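Local coordinates for protein pseudoaglycone deacetylase Dbv21 (PDB 3DFI) that probably removes an acetyl group from the pseudoaglycone precursor of the lipoglycopeptide antibiotic A40926, as a zinc-binding deacetylase of the PIG-L family, at residues H127-S139 / A163-R175. Residues are numbered along the deposited sequence; the frame is centred on the assembly and turned at random.
Sequences HDLVAAIREDIES and ATRDATLLAARER
Arg134 and Ala167 bring their CA atoms within 4.5 Å of each other where helices 127-139 and 163-174 cross at -49°, their axes 8.2 Å apart. The small side chains of Ala163, Ala167 and Ala171 are consistent with so close an approach. Ala167 is a knob among Val130, Ile133, Arg134 and Ile137, and its CB presses on Ile133 CG2 at 3.4 Å, tighter than ordinary van der Waals contact. Val130 enters the hole formed by Ala163, Asp166, Ala167 and Leu170. Two turns on from Val130, Ile137 lays CG2 on Ala171 CB, while its CD1, carried by a CG1 anti to the carbonyl carbon (chi1 -67°), meets Thr168 OG1 at 3.4 Å. That hydroxyl donates to Thr164 O, which also accepts from Thr168 N on the opposite face of its plane. On the partly exposed flank, extended Arg134 fits among Ala167, Leu170, Ala171 and Glu174, with Leu170 CB over one guanidinium face. Arg134 NE donates to Glu138 OE2 (2.8 Å, 167°), and NH1 reaches the same oxygen less directly. A long salt bridge, 3.6 Å from Arg134 NH1 to Glu174 OE2, extends this network across the helices. Arg134 thus probably offsets two nearby carboxylates, bordering an apolar, alanine-lined seam whose Ile137 and Thr168 also meet strand 9-14.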
loop_
_atom_site.group_PDB
_atom_site.type_symbol
_atom_site.label_atom_id
_atom_site.label_comp_id
_atom_site.label_asym_id
_atom_site.label_seq_id
_atom_site.Cartn_x
_atom_site.Cartn_y
_atom_site.Cartn_z
ATOM N N HIS A 127 12.523 11.655 11.973
ATOM C CA HIS A 127 12.981 10.577 12.847
ATOM C C HIS A 127 11.944 10.162 13.897
ATOM O O HIS A 127 11.733 8.972 14.121
ATOM C CB HIS A 127 14.302 10.952 13.519
ATOM C CG HIS A 127 14.873 9.858 14.364
ATOM N ND1 HIS A 127 14.660 9.781 15.725
ATOM C CD2 HIS A 127 15.632 8.784 14.039
ATOM C CE1 HIS A 127 15.272 8.711 16.203
ATOM N NE2 HIS A 127 15.868 8.088 15.201
ATOM N N ASP A 128 11.302 11.141 14.531
ATOM C CA ASP A 128 10.304 10.860 15.566
ATOM C C ASP A 128 9.120 10.088 14.985
ATOM O O ASP A 128 8.585 9.177 15.628
ATOM C CB ASP A 128 9.825 12.150 16.242
ATOM C CG ASP A 128 10.834 12.712 17.255
ATOM O OD1 ASP A 128 11.991 12.229 17.332
ATOM O OD2 ASP A 128 10.455 13.654 17.988
ATOM N N LEU A 129 8.718 10.441 13.764
ATOM C CA LEU A 129 7.597 9.778 13.118
ATOM C C LEU A 129 7.950 8.333 12.748
ATOM O O LEU A 129 7.204 7.409 13.088
ATOM C CB LEU A 129 7.133 10.558 11.883
ATOM C CG LEU A 129 5.940 9.978 11.104
ATOM C CD1 LEU A 129 4.658 9.987 11.953
ATOM C CD2 LEU A 129 5.736 10.702 9.770
ATOM N N VAL A 130 9.081 8.145 12.066
ATOM C CA VAL A 130 9.555 6.806 11.701
ATOM C C VAL A 130 9.638 5.873 12.914
ATOM O O VAL A 130 9.202 4.725 12.851
ATOM C CB VAL A 130 10.923 6.842 10.959
ATOM C CG1 VAL A 130 11.481 5.418 10.738
ATOM C CG2 VAL A 130 10.781 7.560 9.618
ATOM N N ALA A 131 10.182 6.380 14.016
ATOM C CA ALA A 131 10.374 5.577 15.227
ATOM C C ALA A 131 9.019 5.193 15.845
ATOM O O ALA A 131 8.834 4.050 16.287
ATOM C CB ALA A 131 11.256 6.316 16.226
ATOM N N ALA A 132 8.074 6.139 15.834
ATOM C CA ALA A 132 6.711 5.900 16.312
ATOM C C ALA A 132 5.991 4.871 15.448
ATOM O O ALA A 132 5.309 3.978 15.970
ATOM C CB ALA A 132 5.894 7.218 16.343
ATOM N N ILE A 133 6.118 5.015 14.132
ATOM C CA ILE A 133 5.529 4.071 13.212
ATOM C C ILE A 133 6.143 2.682 13.393
ATOM O O ILE A 133 5.423 1.692 13.472
ATOM C CB ILE A 133 5.692 4.524 11.729
ATOM C CG1 ILE A 133 4.912 5.811 11.456
ATOM C CG2 ILE A 133 5.257 3.408 10.769
ATOM C CD1 ILE A 133 5.184 6.371 10.061
ATOM N N ARG A 134 7.474 2.616 13.462
ATOM C CA ARG A 134 8.190 1.352 13.687
ATOM C C ARG A 134 7.669 0.550 14.917
ATOM O O ARG A 134 7.491 -0.673 14.834
ATOM C CB ARG A 134 9.698 1.614 13.817
ATOM C CG ARG A 134 10.525 0.362 14.138
ATOM C CD ARG A 134 11.953 0.695 14.588
ATOM N NE ARG A 134 12.615 -0.480 15.137
ATOM C CZ ARG A 134 13.923 -0.586 15.412
ATOM N NH1 ARG A 134 14.389 -1.715 15.926
ATOM N NH2 ARG A 134 14.772 0.412 15.165
ATOM N N GLU A 135 7.458 1.233 16.044
ATOM C CA GLU A 135 6.948 0.592 17.283
ATOM C C GLU A 135 5.615 -0.111 17.018
ATOM O O GLU A 135 5.422 -1.261 17.390
ATOM C CB GLU A 135 6.677 1.641 18.352
ATOM C CG GLU A 135 7.736 1.930 19.324
ATOM C CD GLU A 135 7.187 2.751 20.488
ATOM O OE1 GLU A 135 7.270 2.287 21.659
ATOM O OE2 GLU A 135 6.646 3.852 20.226
ATOM N N ASP A 136 4.697 0.609 16.386
ATOM C CA ASP A 136 3.384 0.081 16.009
ATOM C C ASP A 136 3.447 -1.077 15.009
ATOM O O ASP A 136 2.643 -2.008 15.097
ATOM C CB ASP A 136 2.502 1.204 15.452
ATOM C CG ASP A 136 2.022 2.157 16.517
ATOM O OD1 ASP A 136 2.567 2.186 17.661
ATOM O OD2 ASP A 136 1.055 2.884 16.221
ATOM N N ILE A 137 4.372 -1.006 14.052
ATOM C CA ILE A 137 4.597 -2.122 13.128
ATOM C C ILE A 137 5.189 -3.347 13.849
ATOM O O ILE A 137 4.782 -4.470 13.581
ATOM C CB ILE A 137 5.487 -1.721 11.897
ATOM C CG1 ILE A 137 4.739 -0.719 11.003
ATOM C CG2 ILE A 137 5.793 -2.935 11.008
ATOM C CD1 ILE A 137 5.668 -0.058 10.016
ATOM N N GLU A 138 6.135 -3.140 14.767
ATOM C CA GLU A 138 6.608 -4.244 15.594
ATOM C C GLU A 138 5.449 -4.877 16.374
ATOM O O GLU A 138 5.330 -6.097 16.422
ATOM C CB GLU A 138 7.773 -3.824 16.520
ATOM C CG GLU A 138 9.033 -3.459 15.686
ATOM C CD GLU A 138 10.303 -3.238 16.475
ATOM O OE1 GLU A 138 10.283 -3.396 17.708
ATOM O OE2 GLU A 138 11.345 -2.919 15.846
ATOM N N SER A 139 4.599 -4.052 16.979
ATOM C CA SER A 139 3.437 -4.552 17.729
ATOM C C SER A 139 2.520 -5.359 16.802
ATOM O O SER A 139 2.046 -6.427 17.178
ATOM C CB SER A 139 2.655 -3.393 18.356
ATOM O OG SER A 139 3.450 -2.714 19.298
ATOM N N ALA A 163 8.302 7.266 4.879
ATOM C CA ALA A 163 8.272 6.992 6.321
ATOM C C ALA A 163 7.800 5.554 6.595
ATOM O O ALA A 163 8.427 4.848 7.392
ATOM C CB ALA A 163 7.397 7.994 7.052
ATOM N N THR A 164 6.714 5.130 5.932
ATOM C CA THR A 164 6.166 3.773 6.120
ATOM C C THR A 164 7.206 2.673 5.766
ATOM O O THR A 164 7.449 1.727 6.544
ATOM C CB THR A 164 4.901 3.613 5.304
ATOM O OG1 THR A 164 3.933 4.555 5.792
ATOM C CG2 THR A 164 4.340 2.162 5.396
ATOM N N ARG A 165 7.813 2.827 4.599
ATOM C CA ARG A 165 8.857 1.917 4.126
ATOM C C ARG A 165 10.018 1.810 5.122
ATOM O O ARG A 165 10.402 0.696 5.528
ATOM C CB ARG A 165 9.382 2.375 2.745
ATOM C CG ARG A 165 10.508 1.497 2.192
ATOM C CD ARG A 165 11.222 2.190 1.052
ATOM N NE ARG A 165 11.969 3.340 1.565
ATOM C CZ ARG A 165 12.614 4.214 0.806
ATOM N NH1 ARG A 165 12.596 4.077 -0.501
ATOM N NH2 ARG A 165 13.260 5.232 1.362
ATOM N N ASP A 166 10.569 2.965 5.508
ATOM C CA ASP A 166 11.741 3.014 6.374
ATOM C C ASP A 166 11.460 2.361 7.737
ATOM O O ASP A 166 12.285 1.591 8.267
ATOM C CB ASP A 166 12.242 4.460 6.521
ATOM C CG ASP A 166 12.912 4.996 5.225
ATOM O OD1 ASP A 166 12.896 4.301 4.175
ATOM O OD2 ASP A 166 13.483 6.111 5.263
ATOM N N ALA A 167 10.280 2.666 8.283
ATOM C CA ALA A 167 9.847 2.084 9.553
ATOM C C ALA A 167 9.650 0.567 9.437
ATOM O O ALA A 167 10.025 -0.162 10.349
ATOM C CB ALA A 167 8.544 2.761 10.049
ATOM N N THR A 168 9.088 0.117 8.303
ATOM C CA THR A 168 8.842 -1.302 8.059
ATOM C C THR A 168 10.163 -2.073 7.920
ATOM O O THR A 168 10.312 -3.171 8.473
ATOM C CB THR A 168 7.934 -1.559 6.824
ATOM O OG1 THR A 168 6.714 -0.809 6.922
ATOM C CG2 THR A 168 7.613 -3.069 6.704
ATOM N N LEU A 169 11.145 -1.482 7.246
ATOM C CA LEU A 169 12.472 -2.129 7.126
ATOM C C LEU A 169 13.131 -2.397 8.480
ATOM O O LEU A 169 13.680 -3.475 8.718
ATOM C CB LEU A 169 13.408 -1.301 6.239
ATOM C CG LEU A 169 13.066 -1.318 4.738
ATOM C CD1 LEU A 169 13.616 -0.073 4.046
ATOM C CD2 LEU A 169 13.625 -2.599 4.074
ATOM N N LEU A 170 13.087 -1.405 9.359
ATOM C CA LEU A 170 13.579 -1.553 10.738
ATOM C C LEU A 170 12.802 -2.601 11.567
ATOM O O LEU A 170 13.392 -3.404 12.305
ATOM C CB LEU A 170 13.537 -0.186 11.444
ATOM C CG LEU A 170 14.601 0.837 11.033
ATOM C CD1 LEU A 170 14.201 2.235 11.488
ATOM C CD2 LEU A 170 15.990 0.458 11.566
ATOM N N ALA A 171 11.478 -2.572 11.450
ATOM C CA ALA A 171 10.622 -3.450 12.248
ATOM C C ALA A 171 10.746 -4.923 11.835
ATOM O O ALA A 171 10.878 -5.790 12.697
ATOM C CB ALA A 171 9.150 -2.976 12.208
ATOM N N ALA A 172 10.683 -5.200 10.528
ATOM C CA ALA A 172 10.834 -6.570 10.001
ATOM C C ALA A 172 12.230 -7.169 10.258
ATOM O O ALA A 172 12.369 -8.370 10.493
ATOM C CB ALA A 172 10.481 -6.630 8.491
ATOM N N ARG A 173 13.259 -6.327 10.205
ATOM C CA ARG A 173 14.633 -6.745 10.497
ATOM C C ARG A 173 14.809 -7.060 11.977
ATOM O O ARG A 173 15.508 -8.018 12.340
ATOM C CB ARG A 173 15.641 -5.675 10.048
ATOM C CG ARG A 173 17.129 -6.057 10.217
ATOM C CD ARG A 173 18.081 -4.906 9.843
ATOM N NE ARG A 173 17.836 -4.416 8.476
ATOM C CZ ARG A 173 17.518 -3.155 8.180
ATOM N NH1 ARG A 173 17.455 -2.241 9.148
ATOM N NH2 ARG A 173 17.257 -2.804 6.920
ATOM N N GLU A 174 14.193 -6.248 12.832
ATOM C CA GLU A 174 14.250 -6.466 14.278
ATOM C C GLU A 174 13.609 -7.808 14.595
ATOM O O GLU A 174 14.139 -8.576 15.403
ATOM C CB GLU A 174 13.524 -5.338 15.037
ATOM C CG GLU A 174 13.523 -5.466 16.594
ATOM C CD GLU A 174 14.912 -5.344 17.229
ATOM O OE1 GLU A 174 15.046 -5.630 18.439
ATOM O OE2 GLU A 174 15.878 -4.976 16.526
ATOM N N ARG A 175 12.472 -8.079 13.950
ATOM C CA ARG A 175 11.709 -9.301 14.207
ATOM C C ARG A 175 12.071 -10.506 13.326
ATOM O O ARG A 175 11.451 -11.561 13.435
ATOM C CB ARG A 175 10.208 -8.990 14.239
ATOM C CG ARG A 175 9.844 -8.313 15.585
ATOM C CD ARG A 175 8.405 -8.470 15.995
ATOM N NE ARG A 175 8.178 -9.585 16.896
ATOM C CZ ARG A 175 8.105 -9.465 18.217
ATOM N NH1 ARG A 175 7.870 -10.533 18.960
ATOM N NH2 ARG A 175 8.264 -8.276 18.796
#